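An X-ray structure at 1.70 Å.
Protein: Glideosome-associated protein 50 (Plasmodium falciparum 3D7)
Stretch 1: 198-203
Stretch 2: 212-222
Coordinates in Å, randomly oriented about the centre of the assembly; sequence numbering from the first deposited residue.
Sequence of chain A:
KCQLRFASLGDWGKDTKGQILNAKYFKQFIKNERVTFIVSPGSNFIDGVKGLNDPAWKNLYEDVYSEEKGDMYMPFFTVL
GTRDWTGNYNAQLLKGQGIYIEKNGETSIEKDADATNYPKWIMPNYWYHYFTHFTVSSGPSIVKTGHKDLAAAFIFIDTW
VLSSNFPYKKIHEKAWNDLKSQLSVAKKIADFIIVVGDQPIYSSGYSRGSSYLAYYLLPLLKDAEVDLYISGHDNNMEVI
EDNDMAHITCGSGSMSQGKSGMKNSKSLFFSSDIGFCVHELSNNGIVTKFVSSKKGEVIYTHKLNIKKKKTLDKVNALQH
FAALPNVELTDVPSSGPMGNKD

Stretch 1 198-203: DQPIYS
Stretch 2 (212-222) YLAYYLLPLLK

What backbones meet here? Residues 198-203 form an irregular strip, mostly extended (Gln 199 -80/125, Pro 200 -69/151, Tyr 202 -122/134) but bent at Ile 201 (-76/-49). Residues 212-222 are largely helical. Leu 213 O accepts from both Leu 217 N (2.7 Å) and Leu 218 N (2.9 Å); further on, Lys 222 N bonds to Leu 218 O at 2.9 Å. The closest backbone register pairs Ile 201 CA with Leu 213 CA, 5.5 Å apart, and no direct hydrogen bond joins the stretches.

What holds them together, then? Chiefly Ile 201, in the m,t rotamer, which lies along the helix. Its CB points sideways, but the side-chain end comes nearer. Ile 201 CG1 lies 3.8 Å from Leu 213 CB, its CG2 4.0 Å from Ala 214 CB, and its CD1 reaches Leu 217 CD1 (3.9 Å) and Leu 221 CD1 (3.8 Å). Ile 201 CG2 also lies 3.8 Å from Ala 214 CA.

How does Gln 199 take part? Gln 199 CG touches Leu 213 CD1 at 3.8 Å, with Leu 213 in the m,t rotamer, so the aliphatic part of a polar side chain packs on a leucine methyl. With chi1 t and chi2 p, the amide turns back, and Gln 199 NE2 donates to Pro 200 O at 2.9 Å, nearly straight at 168°.

How does Tyr 202 link the stretches? Tyr 202 (chi1 -65°, chi2 -49°) extends to Leu 218 (chi1 t, chi2 p), with Tyr 202 CZ 3.8 Å from Leu 218 CD2 and the approach oblique to the ring. One water bridges the stretches: its oxygen lies 2.5 Å from Tyr 202 OH and accepts from Lys 222 NZ at 2.9 Å.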

# COMPACT_ATOMS: atom_id res chain seq x y z
N ASP A 198 -3.03 -0.20 6.12
CA ASP A 198 -4.47 -0.50 6.14
C ASP A 198 -5.29 0.75 6.57
O ASP A 198 -6.05 1.30 5.78
CB ASP A 198 -4.75 -1.69 7.05
CG ASP A 198 -6.24 -1.93 7.27
OD1 ASP A 198 -7.02 -1.76 6.31
OD2 ASP A 198 -6.62 -2.32 8.39
N GLN A 199 -5.11 1.17 7.82
CA GLN A 199 -5.91 2.25 8.40
C GLN A 199 -5.42 3.64 7.98
O GLN A 199 -4.25 3.98 8.19
CB GLN A 199 -5.90 2.11 9.93
CG GLN A 199 -6.55 3.25 10.69
CD GLN A 199 -8.03 3.37 10.44
OE1 GLN A 199 -8.78 2.41 10.64
NE2 GLN A 199 -8.47 4.56 10.02
N PRO A 200 -6.31 4.48 7.41
CA PRO A 200 -5.93 5.87 7.13
C PRO A 200 -5.74 6.72 8.38
O PRO A 200 -6.38 6.48 9.41
CB PRO A 200 -7.11 6.42 6.32
CG PRO A 200 -8.20 5.45 6.46
CD PRO A 200 -7.62 4.13 6.84
N ILE A 201 -4.87 7.71 8.27
CA ILE A 201 -4.74 8.76 9.27
C ILE A 201 -5.92 9.72 9.10
O ILE A 201 -6.59 10.06 10.07
CB ILE A 201 -3.42 9.53 9.10
CG1 ILE A 201 -2.23 8.61 9.39
CG2 ILE A 201 -3.40 10.77 10.00
CD1 ILE A 201 -0.89 9.16 8.90
N TYR A 202 -6.16 10.14 7.86
CA TYR A 202 -7.24 11.07 7.53
C TYR A 202 -8.16 10.42 6.51
O TYR A 202 -7.70 9.84 5.53
CB TYR A 202 -6.68 12.36 6.94
CG TYR A 202 -5.84 13.18 7.89
CD1 TYR A 202 -6.29 13.49 9.17
CD2 TYR A 202 -4.61 13.70 7.48
CE1 TYR A 202 -5.51 14.27 10.03
CE2 TYR A 202 -3.84 14.47 8.33
CZ TYR A 202 -4.29 14.76 9.60
OH TYR A 202 -3.52 15.52 10.43
N SER A 203 -9.47 10.53 6.74
CA SER A 203 -10.46 9.93 5.84
C SER A 203 -11.83 10.55 6.05
O SER A 203 -12.28 10.74 7.19
CB SER A 203 -10.54 8.41 6.06
OG SER A 203 -11.54 7.80 5.26
N TYR A 212 -5.13 8.45 16.78
CA TYR A 212 -3.96 7.71 17.26
C TYR A 212 -2.81 7.76 16.25
O TYR A 212 -1.68 8.09 16.61
CB TYR A 212 -4.34 6.26 17.57
CG TYR A 212 -3.20 5.41 18.05
CD1 TYR A 212 -2.48 4.61 17.17
CD2 TYR A 212 -2.83 5.38 19.40
CE1 TYR A 212 -1.44 3.82 17.60
CE2 TYR A 212 -1.78 4.58 19.85
CZ TYR A 212 -1.09 3.81 18.93
OH TYR A 212 -0.05 3.00 19.33
N LEU A 213 -3.09 7.41 15.00
CA LEU A 213 -2.06 7.49 13.96
C LEU A 213 -1.70 8.95 13.67
O LEU A 213 -0.54 9.25 13.40
CB LEU A 213 -2.48 6.75 12.68
CG LEU A 213 -2.64 5.22 12.78
CD1 LEU A 213 -3.10 4.66 11.44
CD2 LEU A 213 -1.34 4.55 13.26
N ALA A 214 -2.67 9.86 13.75
CA ALA A 214 -2.37 11.30 13.63
C ALA A 214 -1.36 11.77 14.67
O ALA A 214 -0.49 12.60 14.37
CB ALA A 214 -3.66 12.13 13.72
N TYR A 215 -1.46 11.24 15.89
CA TYR A 215 -0.54 11.66 16.96
C TYR A 215 0.82 10.96 16.89
O TYR A 215 1.84 11.60 17.13
CB TYR A 215 -1.16 11.42 18.33
CG TYR A 215 -0.36 12.06 19.45
CD1 TYR A 215 -0.52 13.40 19.78
CD2 TYR A 215 0.57 11.31 20.17
CE1 TYR A 215 0.23 13.99 20.80
CE2 TYR A 215 1.33 11.89 21.20
CZ TYR A 215 1.15 13.23 21.51
OH TYR A 215 1.89 13.80 22.52
N TYR A 216 0.83 9.67 16.57
CA TYR A 216 2.07 8.87 16.60
C TYR A 216 2.73 8.62 15.25
O TYR A 216 3.95 8.59 15.17
CB TYR A 216 1.83 7.53 17.29
CG TYR A 216 1.56 7.66 18.77
CD1 TYR A 216 2.56 8.06 19.65
CD2 TYR A 216 0.30 7.40 19.29
CE1 TYR A 216 2.31 8.20 21.01
CE2 TYR A 216 0.04 7.53 20.65
CZ TYR A 216 1.05 7.93 21.50
OH TYR A 216 0.81 8.06 22.85
N LEU A 217 1.94 8.40 14.20
CA LEU A 217 2.50 8.03 12.90
C LEU A 217 2.80 9.29 12.10
O LEU A 217 3.90 9.45 11.56
CB LEU A 217 1.52 7.14 12.12
CG LEU A 217 1.98 6.08 11.09
CD1 LEU A 217 0.95 5.95 9.98
CD2 LEU A 217 3.39 6.30 10.53
N LEU A 218 1.83 10.20 12.03
CA LEU A 218 1.95 11.38 11.15
C LEU A 218 3.21 12.23 11.36
O LEU A 218 3.83 12.65 10.38
CB LEU A 218 0.69 12.24 11.21
CG LEU A 218 0.64 13.44 10.24
CD1 LEU A 218 0.80 13.00 8.79
CD2 LEU A 218 -0.66 14.22 10.44
N PRO A 219 3.60 12.49 12.63
CA PRO A 219 4.81 13.28 12.85
C PRO A 219 6.08 12.66 12.26
O PRO A 219 6.95 13.40 11.78
CB PRO A 219 4.90 13.36 14.38
CG PRO A 219 3.50 13.18 14.85
CD PRO A 219 2.91 12.19 13.90
N LEU A 220 6.17 11.33 12.28
CA LEU A 220 7.29 10.63 11.63
C LEU A 220 7.27 10.80 10.11
O LEU A 220 8.32 10.94 9.48
CB LEU A 220 7.27 9.13 11.97
CG LEU A 220 7.37 8.73 13.44
CD1 LEU A 220 7.28 7.22 13.56
CD2 LEU A 220 8.64 9.24 14.10
N LEU A 221 6.08 10.76 9.52
CA LEU A 221 5.94 10.91 8.08
C LEU A 221 6.31 12.32 7.64
O LEU A 221 6.99 12.51 6.64
CB LEU A 221 4.52 10.57 7.63
CG LEU A 221 3.97 9.19 7.98
CD1 LEU A 221 2.57 9.04 7.41
CD2 LEU A 221 4.87 8.06 7.49
N LYS A 222 5.86 13.31 8.41
CA LYS A 222 6.16 14.72 8.10
C LYS A 222 7.65 15.01 8.27
O LYS A 222 8.24 15.70 7.45
CB LYS A 222 5.33 15.67 8.98
CG LYS A 222 3.88 15.80 8.56
CD LYS A 222 3.12 16.72 9.52
CE LYS A 222 1.66 16.85 9.13
NZ LYS A 222 0.86 17.47 10.22
O HOH W 1 -1.92 17.23 9.50